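Local atomic coordinates of CbsA (PDB entry 5XYH), a protein that probably hydrolyses 1,4-beta-glucosidic linkages in cellulose as an exo-acting cellobiosidase of glycosyl hydrolase family 6, helping the bacterium degrade plant cell walls. Residues V4-V9 against T347-G352; D99-A104 against L150-T155; A306-A311 against V325-H330; V28-V33 against A37-V42. One frame throughout, in Å; residues are numbered along the deposited sequence.

Contact 1: V4-V9 against T347-G352; sequences VDNPFV and TAAPGG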
loop_
_atom_site.group_PDB
_atom_site.type_symbol
_atom_site.label_atom_id
_atom_site.label_comp_id
_atom_site.label_asym_id
_atom_site.label_seq_id
_atom_site.Cartn_x
_atom_site.Cartn_y
_atom_site.Cartn_z
ATOM N N VAL A 4 -11.551 -3.718 -19.570
ATOM C CA VAL A 4 -12.313 -2.479 -19.432
ATOM C C VAL A 4 -11.417 -1.373 -18.886
ATOM O O VAL A 4 -10.303 -1.632 -18.421
ATOM C CB VAL A 4 -13.555 -2.674 -18.540
ATOM C CG1 VAL A 4 -14.523 -3.652 -19.183
ATOM C CG2 VAL A 4 -13.153 -3.145 -17.145
ATOM N N ASP A 5 -11.894 -0.130 -18.951
ATOM C CA ASP A 5 -11.071 1.006 -18.533
ATOM C C ASP A 5 -10.789 0.974 -17.039
ATOM O O ASP A 5 -9.653 1.206 -16.603
ATOM C CB ASP A 5 -11.752 2.319 -18.911
ATOM C CG ASP A 5 -11.742 2.566 -20.403
ATOM O OD1 ASP A 5 -10.802 2.075 -21.072
ATOM O OD2 ASP A 5 -12.677 3.233 -20.902
ATOM N N ASN A 6 -11.812 0.705 -16.241
ATOM C CA ASN A 6 -11.693 0.669 -14.785
ATOM C C ASN A 6 -12.303 -0.637 -14.300
ATOM O O ASN A 6 -13.547 -0.751 -14.268
ATOM C CB ASN A 6 -12.393 1.863 -14.138
ATOM C CG ASN A 6 -12.363 1.807 -12.622
ATOM O OD1 ASN A 6 -11.767 0.901 -12.039
ATOM N ND2 ASN A 6 -12.999 2.770 -11.977
ATOM N N PRO A 7 -11.490 -1.616 -13.879
ATOM C CA PRO A 7 -12.040 -2.938 -13.529
ATOM C C PRO A 7 -12.920 -2.928 -12.297
ATOM O O PRO A 7 -13.601 -3.931 -12.038
ATOM C CB PRO A 7 -10.790 -3.789 -13.290
ATOM C CG PRO A 7 -9.783 -2.792 -12.780
ATOM C CD PRO A 7 -10.063 -1.505 -13.531
ATOM N N PHE A 8 -12.919 -1.849 -11.520
ATOM C CA PHE A 8 -13.751 -1.820 -10.324
ATOM C C PHE A 8 -15.197 -1.459 -10.622
ATOM O O PHE A 8 -16.067 -1.719 -9.784
ATOM C CB PHE A 8 -13.161 -0.839 -9.309
ATOM C CG PHE A 8 -11.825 -1.286 -8.761
ATOM C CD1 PHE A 8 -11.755 -2.069 -7.624
ATOM C CD2 PHE A 8 -10.652 -0.955 -9.407
ATOM C CE1 PHE A 8 -10.541 -2.484 -7.126
ATOM C CE2 PHE A 8 -9.435 -1.366 -8.913
ATOM C CZ PHE A 8 -9.375 -2.127 -7.778
ATOM N N VAL A 9 -15.478 -0.869 -11.785
ATOM C CA VAL A 9 -16.816 -0.358 -12.058
ATOM C C VAL A 9 -17.790 -1.523 -12.150
ATOM O O VAL A 9 -17.588 -2.457 -12.935
ATOM C CB VAL A 9 -16.837 0.471 -13.345
ATOM C CG1 VAL A 9 -18.274 0.789 -13.722
ATOM C CG2 VAL A 9 -16.011 1.737 -13.172
ATOM N N THR A 347 -14.213 1.074 -2.158
ATOM C CA THR A 347 -15.247 1.864 -2.823
ATOM C C THR A 347 -14.901 1.995 -4.297
ATOM O O THR A 347 -13.788 2.407 -4.633
ATOM C CB THR A 347 -15.366 3.278 -2.210
ATOM O OG1 THR A 347 -15.688 3.206 -0.813
ATOM C CG2 THR A 347 -16.426 4.113 -2.940
ATOM N N ALA A 348 -15.856 1.686 -5.175
ATOM C CA ALA A 348 -15.627 1.772 -6.615
ATOM C C ALA A 348 -15.853 3.198 -7.121
ATOM O O ALA A 348 -16.838 3.848 -6.755
ATOM C CB ALA A 348 -16.553 0.797 -7.346
ATOM N N ALA A 349 -14.920 3.692 -7.935
ATOM C CA ALA A 349 -15.076 4.949 -8.666
ATOM C C ALA A 349 -15.605 6.115 -7.824
ATOM O O ALA A 349 -16.610 6.740 -8.184
ATOM C CB ALA A 349 -15.964 4.726 -9.882
ATOM N N PRO A 350 -14.950 6.447 -6.706
ATOM C CA PRO A 350 -15.496 7.488 -5.818
ATOM C C PRO A 350 -15.474 8.899 -6.398
ATOM O O PRO A 350 -16.133 9.776 -5.828
ATOM C CB PRO A 350 -14.594 7.399 -4.577
ATOM C CG PRO A 350 -13.302 6.868 -5.099
ATOM C CD PRO A 350 -13.719 5.852 -6.146
ATOM N N GLY A 351 -14.754 9.154 -7.474
ATOM C CA GLY A 351 -14.791 10.454 -8.127
ATOM C C GLY A 351 -13.503 10.786 -8.868
ATOM O O GLY A 351 -12.402 10.380 -8.506
ATOM N N GLY A 352 -13.647 11.547 -9.951
ATOM C CA GLY A 352 -12.479 12.011 -10.680
ATOM C C GLY A 352 -11.685 10.859 -11.255
ATOM O O GLY A 352 -12.242 9.874 -11.759
#
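Ala348 sets its methyl against the backbone and the first side-chain carbon of Phe8, and these two residues form the closest part of a small surface contact. Ala348 CB lies 3.5 Å from the carbonyl oxygen Phe8 O and 4.2 Å from Phe8 CB. The phenylalanine takes part through its root. From there the ring leads off into the protein, where it packs on Val142 of strand 140-145 and on Ala356 and Val358 of strand 354-358. One residue further on, Ala349 meets two side chains with its methyl: Ala349 CB is 4.1 Å from the amide nitrogen Asn6 ND2 and 4.4 Å from Val9 CG2. The N-terminal segment thus lies alongside an edge strand of the family 6 sheet, 347-351, weakly bonded and bent at Ala348, which pairs antiparallel with strand 354-358. The shape of segment 4-9 comes from a type I turn, Asn6 to Val9, closed by Val9 N to Asn6 O, and from an Asx turn in which Phe8 N donates to Asn6 OD1 over 3.0 Å. The donor stands well above the carbonyl plane, 55° out of it. With CG anti to its own backbone nitrogen (chi1 176°), Asn6 turns its amide back over the turn, and ND2 goes on to bond His355 O.

Contact 2: D99-A104 against L150-T155; sequences DCHALA and LPNLVT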
loop_
_atom_site.group_PDB
_atom_site.type_symbol
_atom_site.label_atom_id
_atom_site.label_comp_id
_atom_site.label_asym_id
_atom_site.label_seq_id
_atom_site.Cartn_x
_atom_site.Cartn_y
_atom_site.Cartn_z
ATOM N N ASP A 99 12.805 -3.687 -0.726
ATOM C CA ASP A 99 12.801 -2.695 0.351
ATOM C C ASP A 99 14.210 -2.172 0.643
ATOM O O ASP A 99 14.739 -2.292 1.755
ATOM C CB ASP A 99 12.150 -3.278 1.607
ATOM C CG ASP A 99 10.899 -4.084 1.287
ATOM O OD1 ASP A 99 9.867 -3.476 0.921
ATOM O OD2 ASP A 99 10.952 -5.325 1.394
ATOM N N CYS A 100 14.822 -1.585 -0.384
ATOM C CA CYS A 100 16.233 -1.218 -0.275
ATOM C C CYS A 100 16.496 -0.198 0.833
ATOM O O CYS A 100 17.633 -0.101 1.315
ATOM C CB CYS A 100 16.739 -0.679 -1.617
ATOM S SG CYS A 100 15.966 0.891 -2.116
ATOM N N HIS A 101 15.483 0.569 1.246
ATOM C CA HIS A 101 15.667 1.602 2.259
ATOM C C HIS A 101 15.321 1.116 3.664
ATOM O O HIS A 101 15.610 1.817 4.642
ATOM C CB HIS A 101 14.831 2.843 1.896
ATOM C CG HIS A 101 15.049 4.013 2.807
ATOM N ND1 HIS A 101 14.094 4.443 3.702
ATOM C CD2 HIS A 101 16.115 4.832 2.972
ATOM C CE1 HIS A 101 14.562 5.476 4.380
ATOM N NE2 HIS A 101 15.785 5.734 3.956
ATOM N N ALA A 102 14.741 -0.075 3.789
ATOM C CA ALA A 102 14.405 -0.630 5.090
ATOM C C ALA A 102 15.661 -0.943 5.899
ATOM O O ALA A 102 16.712 -1.291 5.351
ATOM C CB ALA A 102 13.575 -1.907 4.919
ATOM N N LEU A 103 15.529 -0.842 7.222
ATOM C CA LEU A 103 16.600 -1.283 8.115
ATOM C C LEU A 103 16.780 -2.795 8.073
ATOM O O LEU A 103 17.911 -3.287 8.179
ATOM C CB LEU A 103 16.315 -0.829 9.544
ATOM C CG LEU A 103 16.342 0.689 9.723
ATOM C CD1 LEU A 103 16.125 1.065 11.170
ATOM C CD2 LEU A 103 17.653 1.278 9.174
ATOM N N ALA A 104 15.684 -3.538 7.918
ATOM C CA ALA A 104 15.711 -5.004 7.853
ATOM C C ALA A 104 14.593 -5.452 6.910
ATOM O O ALA A 104 13.442 -5.616 7.322
ATOM C CB ALA A 104 15.554 -5.626 9.236
ATOM N N LEU A 150 10.315 1.375 -6.840
ATOM C CA LEU A 150 10.822 2.474 -7.655
ATOM C C LEU A 150 10.999 3.802 -6.920
ATOM O O LEU A 150 12.034 4.456 -7.149
ATOM C CB LEU A 150 9.902 2.669 -8.870
ATOM C CG LEU A 150 9.906 1.534 -9.891
ATOM C CD1 LEU A 150 9.118 1.915 -11.145
ATOM C CD2 LEU A 150 11.332 1.175 -10.256
ATOM N N PRO A 151 10.070 4.271 -6.070
ATOM C CA PRO A 151 10.273 5.582 -5.425
ATOM C C PRO A 151 11.607 5.719 -4.700
ATOM O O PRO A 151 12.170 6.822 -4.661
ATOM C CB PRO A 151 9.098 5.672 -4.440
ATOM C CG PRO A 151 8.056 4.784 -5.017
ATOM C CD PRO A 151 8.806 3.651 -5.626
ATOM N N ASN A 152 12.147 4.624 -4.156
ATOM C CA ASN A 152 13.429 4.711 -3.464
ATOM C C ASN A 152 14.555 5.094 -4.405
ATOM O O ASN A 152 15.551 5.686 -3.969
ATOM C CB ASN A 152 13.756 3.392 -2.776
ATOM C CG ASN A 152 12.737 3.016 -1.739
ATOM O OD1 ASN A 152 12.546 3.739 -0.755
ATOM N ND2 ASN A 152 12.069 1.870 -1.942
ATOM N N LEU A 153 14.431 4.763 -5.693
ATOM C CA LEU A 153 15.466 5.162 -6.640
ATOM C C LEU A 153 15.527 6.674 -6.818
ATOM O O LEU A 153 16.565 7.201 -7.235
ATOM C CB LEU A 153 15.248 4.493 -7.996
ATOM C CG LEU A 153 15.062 2.978 -8.024
ATOM C CD1 LEU A 153 15.086 2.515 -9.454
ATOM C CD2 LEU A 153 16.164 2.289 -7.221
ATOM N N VAL A 154 14.450 7.381 -6.504
ATOM C CA VAL A 154 14.410 8.827 -6.640
ATOM C C VAL A 154 14.767 9.528 -5.337
ATOM O O VAL A 154 15.526 10.499 -5.342
ATOM C CB VAL A 154 13.024 9.272 -7.149
ATOM C CG1 VAL A 154 12.949 10.794 -7.228
ATOM C CG2 VAL A 154 12.745 8.647 -8.514
ATOM N N THR A 155 14.252 9.048 -4.204
ATOM C CA THR A 155 14.376 9.793 -2.956
ATOM C C THR A 155 15.474 9.279 -2.041
ATOM O O THR A 155 15.928 10.025 -1.168
ATOM C CB THR A 155 13.056 9.765 -2.183
ATOM O OG1 THR A 155 12.697 8.405 -1.918
ATOM C CG2 THR A 155 11.945 10.431 -2.990
#
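Asn152 of helix 150-155 and Cys100, in the loop after strand 86-92, meet at van der Waals distance, and the asparagine can be followed atom by atom. Its CB is 3.4 Å from Cys100 SG. CG comes next, 3.9 Å from the same sulfur and 4.2 Å from His101 CB, and so sits between the two loop residues. Here the amide divides. OD1 lies 3.6 Å from His101 CB and accepts a hydrogen bond from Asn156 ND2, whereas ND2 stays 4.0 Å from Cys100 SG and donates to Asp148 OD1, with a weak bond to Ser149 O. Swinging CG to the side opposite the carbonyl carbon (chi1 -61°) brings the amide over the loop. The sulfur is itself fixed, since Cys100 SG forms a disulfide with Cys162 of helix 160-167. A type I turn from Asp99 to Ala102, closed by Ala102 N to Asp99 O, presents Cys100 and His101 together to the helix. Both segments follow parallel strands of the family 6 barrel, 86-92 and 140-145, and Asp99 OD1 lies close to Asp148 OD2, so the contact adjoins a pair of carboxylates. Because the oxygen of the Asn152 amide accepts and its nitrogen donates, the flip of the group is defined and its polar atoms are satisfied on their own side; between these two segments the contact is van der Waals touch, the covalent tie running to helix 160-167.

Contact 3: A306-A311 against V325-H330; sequences ARPTSA and VDRRLH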
loop_
_atom_site.group_PDB
_atom_site.type_symbol
_atom_site.label_atom_id
_atom_site.label_comp_id
_atom_site.label_asym_id
_atom_site.label_seq_id
_atom_site.Cartn_x
_atom_site.Cartn_y
_atom_site.Cartn_z
ATOM N N ALA A 306 -10.941 11.854 19.511
ATOM C CA ALA A 306 -10.024 12.981 19.610
ATOM C C ALA A 306 -9.679 13.595 18.256
ATOM O O ALA A 306 -8.837 14.496 18.197
ATOM C CB ALA A 306 -8.734 12.561 20.337
ATOM N N ARG A 307 -10.305 13.137 17.171
ATOM C CA ARG A 307 -10.013 13.678 15.846
ATOM C C ARG A 307 -10.330 15.170 15.806
ATOM O O ARG A 307 -11.458 15.569 16.145
ATOM C CB ARG A 307 -10.829 12.956 14.774
ATOM C CG ARG A 307 -10.716 13.557 13.365
ATOM C CD ARG A 307 -11.743 12.905 12.453
ATOM N NE ARG A 307 -11.760 13.424 11.083
ATOM C CZ ARG A 307 -11.002 12.952 10.101
ATOM N NH1 ARG A 307 -10.137 11.978 10.349
ATOM N NH2 ARG A 307 -11.095 13.461 8.874
ATOM N N PRO A 308 -9.384 16.014 15.395
ATOM C CA PRO A 308 -9.623 17.466 15.400
ATOM C C PRO A 308 -10.697 17.854 14.403
ATOM O O PRO A 308 -10.793 17.282 13.317
ATOM C CB PRO A 308 -8.269 18.063 14.990
ATOM C CG PRO A 308 -7.270 16.953 15.115
ATOM C CD PRO A 308 -8.034 15.667 14.919
ATOM N N THR A 309 -11.483 18.867 14.772
ATOM C CA THR A 309 -12.549 19.397 13.935
ATOM C C THR A 309 -12.249 20.797 13.424
ATOM O O THR A 309 -13.035 21.336 12.635
ATOM C CB THR A 309 -13.869 19.414 14.714
ATOM O OG1 THR A 309 -13.665 20.106 15.946
ATOM C CG2 THR A 309 -14.341 17.989 15.013
ATOM N N SER A 310 -11.134 21.389 13.840
ATOM C CA SER A 310 -10.760 22.736 13.428
ATOM C C SER A 310 -9.265 22.912 13.665
ATOM O O SER A 310 -8.605 22.050 14.250
ATOM C CB SER A 310 -11.557 23.789 14.200
ATOM O OG SER A 310 -11.162 23.789 15.562
ATOM N N ALA A 311 -8.742 24.058 13.219
ATOM C CA ALA A 311 -7.350 24.430 13.433
ATOM C C ALA A 311 -7.260 25.862 13.946
ATOM O O ALA A 311 -7.982 26.747 13.477
ATOM C CB ALA A 311 -6.526 24.291 12.153
ATOM N N VAL A 325 -5.334 15.670 11.141
ATOM C CA VAL A 325 -5.925 14.441 11.652
ATOM C C VAL A 325 -4.872 13.335 11.713
ATOM O O VAL A 325 -4.948 12.458 12.572
ATOM C CB VAL A 325 -7.163 14.029 10.828
ATOM C CG1 VAL A 325 -8.229 15.123 10.913
ATOM C CG2 VAL A 325 -6.808 13.737 9.361
ATOM N N ASP A 326 -3.870 13.364 10.834
ATOM C CA ASP A 326 -2.712 12.477 10.968
ATOM C C ASP A 326 -1.910 12.876 12.211
ATOM O O ASP A 326 -1.234 13.909 12.217
ATOM C CB ASP A 326 -1.858 12.556 9.699
ATOM C CG ASP A 326 -0.752 11.495 9.658
ATOM O OD1 ASP A 326 -0.274 11.069 10.741
ATOM O OD2 ASP A 326 -0.364 11.094 8.538
ATOM N N ARG A 327 -1.953 12.053 13.261
ATOM C CA ARG A 327 -1.367 12.392 14.552
ATOM C C ARG A 327 0.035 11.805 14.760
ATOM O O ARG A 327 0.532 11.792 15.895
ATOM C CB ARG A 327 -2.292 11.930 15.682
ATOM C CG ARG A 327 -3.729 12.436 15.598
ATOM C CD ARG A 327 -3.782 13.953 15.455
ATOM N NE ARG A 327 -3.077 14.608 16.557
ATOM C CZ ARG A 327 -2.849 15.918 16.648
ATOM N NH1 ARG A 327 -3.255 16.749 15.688
ATOM N NH2 ARG A 327 -2.197 16.397 17.703
ATOM N N ARG A 328 0.682 11.328 13.701
ATOM C CA ARG A 328 1.972 10.668 13.855
ATOM C C ARG A 328 3.043 11.645 14.337
ATOM O O ARG A 328 2.946 12.866 14.151
ATOM C CB ARG A 328 2.418 10.042 12.537
ATOM C CG ARG A 328 1.658 8.806 12.161
ATOM C CD ARG A 328 2.198 8.190 10.882
ATOM N NE ARG A 328 1.584 8.794 9.706
ATOM C CZ ARG A 328 1.833 8.416 8.453
ATOM N NH1 ARG A 328 2.676 7.417 8.197
ATOM N NH2 ARG A 328 1.224 9.041 7.446
ATOM N N LEU A 329 4.097 11.083 14.946
ATOM C CA LEU A 329 5.217 11.905 15.399
ATOM C C LEU A 329 6.005 12.475 14.221
ATOM O O LEU A 329 6.637 13.538 14.345
ATOM C CB LEU A 329 6.134 11.081 16.311
ATOM C CG LEU A 329 5.438 10.446 17.522
ATOM C CD1 LEU A 329 6.386 9.505 18.245
ATOM C CD2 LEU A 329 4.936 11.541 18.464
ATOM N N HIS A 330 5.965 11.790 13.078
ATOM C CA HIS A 330 6.736 12.130 11.896
ATOM C C HIS A 330 6.113 11.370 10.741
ATOM O O HIS A 330 5.750 10.202 10.900
ATOM C CB HIS A 330 8.211 11.737 12.063
ATOM C CG HIS A 330 9.128 12.352 11.056
ATOM N ND1 HIS A 330 9.214 11.905 9.756
ATOM C CD2 HIS A 330 10.003 13.379 11.159
ATOM C CE1 HIS A 330 10.089 12.639 9.094
ATOM N NE2 HIS A 330 10.583 13.540 9.924
#
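The long connection that leads from strand 292-296 through helix 316-323 to strand 347-351 folds back on itself where Arg307 and Pro308 pack against Val325 and Arg327. Val325 CG1 sits over the centre of one face of the Arg307 guanidinium, 3.6 Å from Arg307 CZ, and Val325 CB is equally near Arg307 NH1. The arginine reaches there as a straight chain: CG is anti to the backbone nitrogen (chi1 173°) and the run to NE is extended, so its aliphatic part helps, with CG 3.8 Å from Val325 CG1. The charged end is held by Trp302 O, which accepts from NH1 and helps to orient the plane that the valine covers. Pro308 fills the next place, its CD 4.0 Å from Val325 CG1. Its CG lies 4.1 Å from Arg327 NH1, the two side chains passing in opposite directions. Arg327 is folded at chi2 and chi3, which turns NH1 back to the carbonyls of Asn321 and Arg324. Behind this layer Asp326 and Arg328 make a side-on salt bridge: Arg328 NH2 meets Asp326 OD2 at 2.8 Å in the guanidinium plane, and Arg328 NE bonds OD1. Since OD1 also accepts from Arg328 N, the segment 325-330 is stiffened by an Asx turn. A long loop of this kind after a barrel strand is consistent with the extended surface loops of family 6 exoglucanases.

Contact 4: V28-V33 against A37-V42; sequences VKVKDV and AKMQVV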
loop_
_atom_site.group_PDB
_atom_site.type_symbol
_atom_site.label_atom_id
_atom_site.label_comp_id
_atom_site.label_asym_id
_atom_site.label_seq_id
_atom_site.Cartn_x
_atom_site.Cartn_y
_atom_site.Cartn_z
ATOM N N VAL A 28 -13.654 -13.417 18.959
ATOM C CA VAL A 28 -13.902 -14.272 20.115
ATOM C C VAL A 28 -13.175 -13.788 21.363
ATOM O O VAL A 28 -13.541 -14.201 22.464
ATOM C CB VAL A 28 -13.539 -15.733 19.802
ATOM C CG1 VAL A 28 -14.354 -16.220 18.607
ATOM C CG2 VAL A 28 -12.056 -15.871 19.554
ATOM N N LYS A 29 -12.161 -12.923 21.232
ATOM C CA LYS A 29 -11.452 -12.401 22.403
ATOM C C LYS A 29 -12.161 -11.224 23.066
ATOM O O LYS A 29 -11.915 -10.964 24.250
ATOM C CB LYS A 29 -10.031 -11.950 22.038
ATOM C CG LYS A 29 -9.073 -13.082 21.693
ATOM C CD LYS A 29 -7.747 -12.555 21.148
ATOM C CE LYS A 29 -6.798 -13.705 20.828
ATOM N NZ LYS A 29 -5.562 -13.261 20.133
ATOM N N VAL A 30 -13.013 -10.489 22.339
ATOM C CA VAL A 30 -13.650 -9.284 22.862
ATOM C C VAL A 30 -15.061 -9.631 23.319
ATOM O O VAL A 30 -15.763 -10.409 22.661
ATOM C CB VAL A 30 -13.670 -8.157 21.806
ATOM C CG1 VAL A 30 -12.261 -7.874 21.271
ATOM C CG2 VAL A 30 -14.587 -8.493 20.687
ATOM N N LYS A 31 -15.482 -9.062 24.456
ATOM C CA LYS A 31 -16.806 -9.386 24.978
ATOM C C LYS A 31 -17.838 -8.331 24.624
ATOM O O LYS A 31 -19.040 -8.602 24.648
ATOM C CB LYS A 31 -16.753 -9.589 26.498
ATOM C CG LYS A 31 -16.161 -10.951 26.821
ATOM C CD LYS A 31 -15.541 -11.033 28.205
ATOM C CE LYS A 31 -16.315 -12.034 29.077
ATOM N NZ LYS A 31 -16.961 -13.162 28.283
ATOM N N ASP A 32 -17.390 -7.139 24.268
ATOM C CA ASP A 32 -18.231 -6.071 23.736
ATOM C C ASP A 32 -18.900 -6.501 22.434
ATOM O O ASP A 32 -18.239 -6.604 21.394
ATOM C CB ASP A 32 -17.366 -4.822 23.517
ATOM C CG ASP A 32 -18.173 -3.592 23.155
ATOM O OD1 ASP A 32 -19.365 -3.713 22.776
ATOM O OD2 ASP A 32 -17.593 -2.484 23.221
ATOM N N VAL A 33 -20.215 -6.720 22.475
ATOM C CA VAL A 33 -20.924 -7.243 21.309
ATOM C C VAL A 33 -21.013 -6.196 20.200
ATOM O O VAL A 33 -21.020 -6.536 19.012
ATOM C CB VAL A 33 -22.313 -7.754 21.751
ATOM C CG1 VAL A 33 -23.186 -8.080 20.565
ATOM C CG2 VAL A 33 -22.148 -8.984 22.627
ATOM N N ALA A 37 -19.586 -6.689 16.466
ATOM C CA ALA A 37 -20.373 -6.408 15.268
ATOM C C ALA A 37 -19.591 -5.554 14.285
ATOM O O ALA A 37 -19.648 -5.784 13.078
ATOM C CB ALA A 37 -21.683 -5.717 15.648
ATOM N N LYS A 38 -18.877 -4.546 14.788
ATOM C CA LYS A 38 -18.038 -3.739 13.917
ATOM C C LYS A 38 -16.960 -4.589 13.259
ATOM O O LYS A 38 -16.609 -4.357 12.098
ATOM C CB LYS A 38 -17.427 -2.582 14.711
ATOM C CG LYS A 38 -18.445 -1.517 15.107
ATOM C CD LYS A 38 -17.848 -0.482 16.068
ATOM C CE LYS A 38 -18.953 0.386 16.669
ATOM N NZ LYS A 38 -18.469 1.277 17.758
ATOM N N MET A 39 -16.460 -5.605 13.968
ATOM C CA MET A 39 -15.464 -6.499 13.391
ATOM C C MET A 39 -16.081 -7.418 12.342
ATOM O O MET A 39 -15.429 -7.741 11.345
ATOM C CB MET A 39 -14.790 -7.310 14.504
ATOM C CG MET A 39 -13.904 -6.477 15.407
ATOM S SD MET A 39 -13.249 -7.536 16.701
ATOM C CE MET A 39 -12.104 -6.457 17.569
ATOM N N GLN A 40 -17.334 -7.850 12.546
ATOM C CA GLN A 40 -18.042 -8.610 11.514
ATOM C C GLN A 40 -18.148 -7.811 10.221
ATOM O O GLN A 40 -17.956 -8.351 9.130
ATOM C CB GLN A 40 -19.443 -9.005 11.991
ATOM C CG GLN A 40 -19.476 -10.006 13.138
ATOM C CD GLN A 40 -20.856 -10.099 13.828
ATOM O OE1 GLN A 40 -21.471 -9.085 14.194
ATOM N NE2 GLN A 40 -21.340 -11.329 14.006
ATOM N N VAL A 41 -18.452 -6.519 10.333
ATOM C CA VAL A 41 -18.543 -5.660 9.157
ATOM C C VAL A 41 -17.180 -5.519 8.493
ATOM O O VAL A 41 -17.059 -5.591 7.262
ATOM C CB VAL A 41 -19.119 -4.289 9.551
ATOM C CG1 VAL A 41 -19.078 -3.337 8.355
ATOM C CG2 VAL A 41 -20.540 -4.434 10.088
ATOM N N VAL A 42 -16.138 -5.313 9.294
ATOM C CA VAL A 42 -14.796 -5.138 8.742
ATOM C C VAL A 42 -14.389 -6.356 7.919
ATOM O O VAL A 42 -13.858 -6.217 6.809
ATOM C CB VAL A 42 -13.799 -4.837 9.877
ATOM C CG1 VAL A 42 -12.364 -5.040 9.417
ATOM C CG2 VAL A 42 -14.007 -3.412 10.377
#
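Val30 and Met39 meet tip to tip, methyl CG1 of the valine 4.0 Å from the terminal CE of the methionine, and this is the more enclosed half of the contact. Beyond CG the methionine runs extended (chi2 177°), which carries CE across to the loop that precedes its helix. Around it stand Val23, Ser26 and Ile27 of helix 17-27 together with Phe414 and Val415 of helix 411-419, so that the sulfur-containing chain is buried among three helices. The other half belongs to the first turn of helix 33-42. Ala37 N donates to Val33 O over 2.9 Å, the i to i+4 bond of the helix, and Ala37 CB approaches the same oxygen to 3.5 Å. Here the packing ends: Val33 CG1 comes no nearer than 5.6 Å, to Ala37 N, and Val33 is exposed, as is Lys38. Asp32 occupies the N-cap position, and its OD1 takes weak hydrogen bonds from the backbone of Gln34 and Leu35. Polar bonding thus shapes the start of the helix on the solvent side, while the Val30-Met39 touch joins the loop after helix 17-27 to the buried face of helix 33-42.

In the fold
Contact 2 is the buried one, contact 1 lies at the surface, and contacts 3 and 4 are partly buried. Contacts 1 and 2 both adjoin the barrel sheet, contact 1 at its antiparallel edge strand, but fall on opposite sides of the chain's centre, their own centres about 30 Å apart. Contacts 3 and 4 sit farther out, in a long loop and at a helix start. Chemistry follows place: a disulfide sulfur against an amide in the interior, alanine methyls at the sheet's edge, an arginine face under a valine in the loop, and a helical hydrogen bond and, apart from it, a methionine-valine touch in contact 4. Asx turns shape a segment in contacts 1 and 3.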